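Local coordinates for 11S globulin seed storage protein (Amaranthus hypochondriacus, PDB 3QAC) that serves as a seed storage protein, a nutrient reservoir made as a precursor whose subunits assemble into hexamers, at the interface of chains A and B. Coordinates in Å, arbitrary orientation; residue numbers count along the deposited sequence, not the author numbering. Chains: chain A/B, 11S globulin seed storage protein.

Contact 1: the interface of chains A and B. Residues chain A 212, 224, 234; chain B 411-412, 418, 430, 440.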
ATOM      1  N   PHE A 212     -10.079  25.741  14.626  1.00 50.00           N
ATOM      2  CA  PHE A 212     -11.182  26.682  14.762  1.00 46.07           C
ATOM      3  C   PHE A 212     -10.743  28.087  14.389  1.00 49.91           C
ATOM      4  O   PHE A 212     -11.504  28.823  13.768  1.00 49.76           O
ATOM      5  CB  PHE A 212     -11.768  26.644  16.169  1.00 49.11           C
ATOM      6  CG  PHE A 212     -12.497  25.372  16.476  1.00 48.20           C
ATOM      7  CD1 PHE A 212     -12.126  24.584  17.547  1.00 47.84           C
ATOM      8  CD2 PHE A 212     -13.537  24.949  15.668  1.00 46.85           C
ATOM      9  CE1 PHE A 212     -12.796  23.403  17.823  1.00 47.35           C
ATOM     10  CE2 PHE A 212     -14.201  23.775  15.930  1.00 46.79           C
ATOM     11  CZ  PHE A 212     -13.830  22.999  17.012  1.00 44.90           C
ATOM     12  N   PHE A 224     -22.272  26.163  16.406  1.00 55.58           N
ATOM     13  CA  PHE A 224     -22.469  25.592  17.730  1.00 55.83           C
ATOM     14  C   PHE A 224     -23.708  26.112  18.453  1.00 54.01           C
ATOM     15  O   PHE A 224     -23.976  25.710  19.580  1.00 53.82           O
ATOM     16  CB  PHE A 224     -21.221  25.815  18.596  1.00 56.69           C
ATOM     17  CG  PHE A 224     -20.028  24.999  18.166  1.00 56.37           C
ATOM     18  CD1 PHE A 224     -19.169  25.463  17.184  1.00 49.76           C
ATOM     19  CD2 PHE A 224     -19.776  23.757  18.739  1.00 53.51           C
ATOM     20  CE1 PHE A 224     -18.081  24.713  16.789  1.00 51.95           C
ATOM     21  CE2 PHE A 224     -18.686  22.999  18.343  1.00 50.17           C
ATOM     22  CZ  PHE A 224     -17.838  23.478  17.368  1.00 48.85           C
ATOM     23  N   LEU A 234     -13.165  29.341  21.191  1.00 55.27           N
ATOM     24  CA  LEU A 234     -12.776  28.250  20.317  1.00 54.21           C
ATOM     25  C   LEU A 234     -11.483  28.609  19.588  1.00 52.56           C
ATOM     26  O   LEU A 234     -10.564  27.801  19.487  1.00 51.45           O
ATOM     27  CB  LEU A 234     -13.888  27.949  19.316  1.00 51.25           C
ATOM     28  CG  LEU A 234     -14.711  26.680  19.585  1.00 58.07           C
ATOM     29  CD1 LEU A 234     -14.749  26.328  21.063  1.00 54.82           C
ATOM     30  CD2 LEU A 234     -16.120  26.779  19.009  1.00 50.10           C
TER
ATOM     31  N   LEU B 411     -17.550  18.564  14.160  1.00 40.77           N
ATOM     32  CA  LEU B 411     -16.965  19.210  15.313  1.00 40.74           C
ATOM     33  C   LEU B 411     -18.085  19.707  16.209  1.00 42.17           C
ATOM     34  O   LEU B 411     -17.943  19.734  17.425  1.00 47.02           O
ATOM     35  CB  LEU B 411     -16.078  20.352  14.855  1.00 41.52           C
ATOM     36  CG  LEU B 411     -15.059  19.850  13.829  1.00 43.55           C
ATOM     37  CD1 LEU B 411     -14.394  21.012  13.085  1.00 41.39           C
ATOM     38  CD2 LEU B 411     -14.025  18.966  14.514  1.00 40.60           C
ATOM     39  N   ALA B 412     -19.210  20.072  15.597  1.00 44.87           N
ATOM     40  CA  ALA B 412     -20.383  20.542  16.335  1.00 49.34           C
ATOM     41  C   ALA B 412     -21.550  19.572  16.218  1.00 45.26           C
ATOM     42  O   ALA B 412     -21.644  18.814  15.257  1.00 46.73           O
ATOM     43  CB  ALA B 412     -20.800  21.932  15.847  1.00 49.45           C
ATOM     44  N   ILE B 418     -16.814  17.933  19.894  1.00 40.56           N
ATOM     45  CA  ILE B 418     -17.087  18.718  21.093  1.00 45.04           C
ATOM     46  C   ILE B 418     -17.992  17.964  22.070  1.00 45.44           C
ATOM     47  O   ILE B 418     -17.699  17.863  23.259  1.00 43.22           O
ATOM     48  CB  ILE B 418     -17.726  20.071  20.730  1.00 45.02           C
ATOM     49  CG1 ILE B 418     -16.750  20.911  19.896  1.00 53.40           C
ATOM     50  CG2 ILE B 418     -18.146  20.813  21.963  1.00 46.36           C
ATOM     51  CD1 ILE B 418     -15.354  21.035  20.487  1.00 50.74           C
ATOM     52  N   TYR B 430     -11.070  25.504  26.615  1.00 51.56           N
ATOM     53  CA  TYR B 430     -11.523  26.728  25.983  1.00 55.58           C
ATOM     54  C   TYR B 430     -11.520  27.893  26.961  1.00 55.97           C
ATOM     55  O   TYR B 430     -11.790  29.026  26.579  1.00 56.60           O
ATOM     56  CB  TYR B 430     -12.892  26.520  25.331  1.00 51.34           C
ATOM     57  CG  TYR B 430     -12.821  25.548  24.178  1.00 51.41           C
ATOM     58  CD1 TYR B 430     -13.577  24.377  24.179  1.00 51.74           C
ATOM     59  CD2 TYR B 430     -11.954  25.774  23.104  1.00 49.55           C
ATOM     60  CE1 TYR B 430     -13.510  23.475  23.129  1.00 48.66           C
ATOM     61  CE2 TYR B 430     -11.871  24.877  22.046  1.00 47.02           C
ATOM     62  CZ  TYR B 430     -12.654  23.721  22.063  1.00 55.86           C
ATOM     63  OH  TYR B 430     -12.588  22.804  21.022  1.00 48.97           O
ATOM     64  N   LEU B 440     -21.951  25.179  24.557  1.00 53.41           N
ATOM     65  CA  LEU B 440     -21.060  24.823  23.468  1.00 53.61           C
ATOM     66  C   LEU B 440     -21.334  23.372  23.074  1.00 55.41           C
ATOM     67  O   LEU B 440     -21.390  23.042  21.889  1.00 52.05           O
ATOM     68  CB  LEU B 440     -19.603  24.999  23.883  1.00 54.78           C
ATOM     69  CG  LEU B 440     -18.564  24.683  22.805  0.67 55.06           C
ATOM     70  CD1 LEU B 440     -18.885  25.455  21.538  1.00 51.65           C
ATOM     71  CD2 LEU B 440     -17.157  25.003  23.302  1.00 54.66           C
TER
HETATM   72  O   HOH W   1     -23.502  23.221  20.259  1.00 55.47           O
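The ring of A:Phe224 is held between the two chains. On one face lies the methyl of B:Ala412, CB standing 3.5 Å from the ring centroid in a CH-pi contact displaced toward the CD2-CE2 side. On the opposite face its own chain supplies CD2 of A:Leu234, also toward the rim, and beside it CD1 of B:Leu440 stands over the rim at CD2 of A:Phe224, 3.4 Å away. At the edge, CG1 of B:Ile418 abuts CE2, its side chain crossing the phenylalanine at about a right angle. With CG of A:Phe224 opposite the carbonyl carbon (chi1 -70°), the ring projects from the end of helix 217-224 into this apolar slot.

A second flat group, the phenol ring of B:Tyr430, receives a methyl from chain A. A:Leu234 CD1 sits over its centre, 3.3 Å from the centroid, while the same methyl touches CD2 of B:Leu440 at 3.5 Å. The two branches of A:Leu234 thus divide their work, CD1 covering the tyrosine and CD2 backing A:Phe224. CG of A:Leu234 lies over one face of A:Phe212, offset toward the rim. The phenol oxygen OH of B:Tyr430 comes to the rim of A:Phe212, 3.3 Å from CE1, and on another side of that ring CE2 packs more loosely against CD1 of B:Leu411 at 4.0 Å.

Cutting A:Phe224 back to an alanine is likely to leave B:Ala412, B:Ile418 and B:Leu440 without the ring they pack on and deprive A:Leu234 CD2 of its support.

Beside the apolar core, water 1 joins the backbone carbonyls, 2.6 Å from O of A:Phe224 and 2.7 Å from O of B:Leu440. Side chains from short helices of both subunits, joined by the loop residues B:Leu411 and B:Ala412, make a mainly apolar junction, which helps hold neighbouring subunits together in the globulin assembly.

Contact 2: the interface of chains A and B. Residues chain A 219, 222-223; chain B 335, 389, 444, 452-453.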
ATOM      1  N   LEU A 219     -19.610  31.974  11.403  1.00 55.83           N
ATOM      2  CA  LEU A 219     -19.863  30.576  11.064  1.00 53.52           C
ATOM      3  C   LEU A 219     -19.668  29.655  12.266  1.00 55.28           C
ATOM      4  O   LEU A 219     -20.454  28.734  12.474  1.00 51.70           O
ATOM      5  CB  LEU A 219     -18.979  30.120   9.893  1.00 55.82           C
ATOM      6  CG  LEU A 219     -19.547  30.268   8.470  1.00 59.75           C
ATOM      7  CD1 LEU A 219     -18.516  29.937   7.376  1.00 53.71           C
ATOM      8  CD2 LEU A 219     -20.788  29.412   8.296  1.00 55.64           C
ATOM      9  N   GLU A 222     -22.560  30.290  14.827  1.00 53.05           N
ATOM     10  CA  GLU A 222     -23.740  29.712  14.221  1.00 52.94           C
ATOM     11  C   GLU A 222     -23.689  28.198  14.329  1.00 59.07           C
ATOM     12  O   GLU A 222     -24.686  27.546  14.652  1.00 58.41           O
ATOM     13  CB  GLU A 222     -23.803  30.116  12.754  1.00 54.67           C
ATOM     14  CG  GLU A 222     -24.933  29.467  11.995  1.00 66.94           C
ATOM     15  CD  GLU A 222     -25.885  30.481  11.388  1.00 73.93           C
ATOM     16  OE1 GLU A 222     -26.816  30.922  12.104  1.00 75.22           O
ATOM     17  OE2 GLU A 222     -25.701  30.832  10.197  1.00 70.63           O
ATOM     18  N   SER A 223     -22.513  27.637  14.059  1.00 58.32           N
ATOM     19  CA  SER A 223     -22.364  26.191  13.997  1.00 56.09           C
ATOM     20  C   SER A 223     -22.737  25.559  15.320  1.00 54.13           C
ATOM     21  O   SER A 223     -23.444  24.563  15.357  1.00 51.82           O
ATOM     22  CB  SER A 223     -20.933  25.810  13.618  1.00 55.73           C
ATOM     23  OG  SER A 223     -20.664  26.139  12.271  1.00 53.18           O
TER
ATOM     24  N   MET B 335     -26.662  24.094   6.655  1.00 47.00           N
ATOM     25  CA  MET B 335     -25.226  23.898   6.668  1.00 55.17           C
ATOM     26  C   MET B 335     -24.850  22.511   7.160  1.00 49.89           C
ATOM     27  O   MET B 335     -25.604  21.853   7.882  1.00 46.87           O
ATOM     28  CB  MET B 335     -24.525  24.968   7.517  1.00 53.42           C
ATOM     29  CG  MET B 335     -24.230  24.531   8.938  1.00 56.37           C
ATOM     30  SD  MET B 335     -23.197  25.717   9.834  1.00 67.26           S
ATOM     31  CE  MET B 335     -24.010  27.249   9.385  1.00 61.37           C
ATOM     32  N   GLN B 389     -21.892  25.868   3.831  1.00 49.26           N
ATOM     33  CA  GLN B 389     -23.079  26.664   4.100  1.00 45.30           C
ATOM     34  C   GLN B 389     -23.849  26.894   2.812  1.00 47.69           C
ATOM     35  O   GLN B 389     -23.400  27.621   1.921  1.00 48.35           O
ATOM     36  CB  GLN B 389     -22.687  27.982   4.755  1.00 51.09           C
ATOM     37  CG  GLN B 389     -23.721  29.067   4.637  1.00 56.17           C
ATOM     38  CD  GLN B 389     -24.566  29.183   5.871  1.00 61.22           C
ATOM     39  OE1 GLN B 389     -24.135  29.743   6.884  1.00 67.98           O
ATOM     40  NE2 GLN B 389     -25.779  28.655   5.801  1.00 56.01           N
ATOM     41  N   ARG B 444     -26.535  22.682  20.037  1.00 57.11           N
ATOM     42  CA  ARG B 444     -26.701  22.215  18.669  1.00 55.45           C
ATOM     43  C   ARG B 444     -27.137  20.743  18.665  1.00 56.01           C
ATOM     44  O   ARG B 444     -26.297  19.849  18.621  1.00 52.19           O
ATOM     45  CB  ARG B 444     -25.384  22.397  17.913  1.00 55.67           C
ATOM     46  CG  ARG B 444     -25.412  21.861  16.512  1.00 56.88           C
ATOM     47  CD  ARG B 444     -26.553  22.464  15.755  1.00 55.13           C
ATOM     48  NE  ARG B 444     -26.328  23.880  15.538  1.00 55.38           N
ATOM     49  CZ  ARG B 444     -27.191  24.671  14.919  1.00 59.90           C
ATOM     50  NH1 ARG B 444     -28.336  24.170  14.469  1.00 58.37           N
ATOM     51  NH2 ARG B 444     -26.912  25.957  14.752  1.00 62.01           N
ATOM     52  N   SER B 452     -29.984  26.491   9.054  1.00 65.79           N
ATOM     53  CA  SER B 452     -29.310  27.747   9.386  1.00 71.80           C
ATOM     54  C   SER B 452     -29.979  28.957   8.732  1.00 72.55           C
ATOM     55  O   SER B 452     -30.866  28.810   7.882  1.00 70.83           O
ATOM     56  CB  SER B 452     -27.825  27.690   8.995  1.00 68.88           C
ATOM     57  OG  SER B 452     -27.113  26.783   9.827  1.00 70.23           O
ATOM     58  N   SER B 453     -29.554  30.148   9.143  1.00 71.95           N
ATOM     59  CA  SER B 453     -30.086  31.391   8.584  1.00 80.08           C
ATOM     60  C   SER B 453     -29.062  32.069   7.660  1.00 80.81           C
ATOM     61  O   SER B 453     -27.883  32.187   8.004  1.00 83.21           O
ATOM     62  CB  SER B 453     -30.537  32.343   9.701  1.00 82.57           C
ATOM     63  OG  SER B 453     -31.724  31.875  10.329  1.00 73.71           O
TER
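B:Arg444 donates hydrogen bonds to two successive backbone carbonyls at the end of helix 217-224. Its NH2 donates to O of A:Glu222 at 2.7 Å, approaching nearly in line with the carbonyl bond (C=O...N angle 167°). NE donates to O of the next residue, A:Ser223, at 3.0 Å, from above the carbonyl plane. Each oxygen is tilted out of the guanidinium plane, and both bonds are bent at the hydrogen, so one arginine spans the two carbonyls without lying flat against them. Bends at chi2 and chi3 (55° and 68°) fold its chain so that NE and NH2 turn toward the helix end, where a positive group would probably be favoured by the carbonyl oxygens.

Within chain A, the hydroxyl OG of A:Ser223 donates to O of A:Leu219, one turn earlier, at 2.6 Å. This bond fixes the hydroxyl against its own helix while its oxygen also lies 3.5 Å from SD of B:Met335.

Apolar contact centres on the methionine methyl. CE of B:Met335 meets CG of A:Glu222 at 3.5 Å and, more distantly, CD2 of A:Leu219; the chain crosses both side chains at a slant. CD2 of A:Leu219 also faces the amide oxygen OE1 of B:Gln389 at 3.6 Å.

The carboxylate of A:Glu222 lies beside B:Ser452 and B:Ser453, its plane turned steeply to the amide of B:Gln389. Its OE1 remains 5.6 Å from NH2 of B:Arg444, so any attraction between them is likely to be longer-range.

In the fold, helix 217-224 of one subunit rests against the C-terminal cupin region of its neighbour, facing strands 335-337 and 385-391 and the late loop residues B:Arg444, B:Ser452 and B:Ser453.

About 12 Å separates the C-alpha centres of contact 1 and contact 2, and helix 217-224 of chain A joins them. Its last residue, A:Phe224, belongs to contact 1, while the preceding A:Ser223 and A:Glu222, with A:Leu219, serve contact 2. On chain B, helix 434-442 in contact 1 leads within two residues to B:Arg444 in contact 2. One helix is therefore engaged by an apolar helical cluster and by a more polar strand-and-loop surface, which probably fixes both its position and its rotation between adjacent subunits. The deposited trimer can repeat this pairing, consistent with an interface that lacks exact two-fold symmetry.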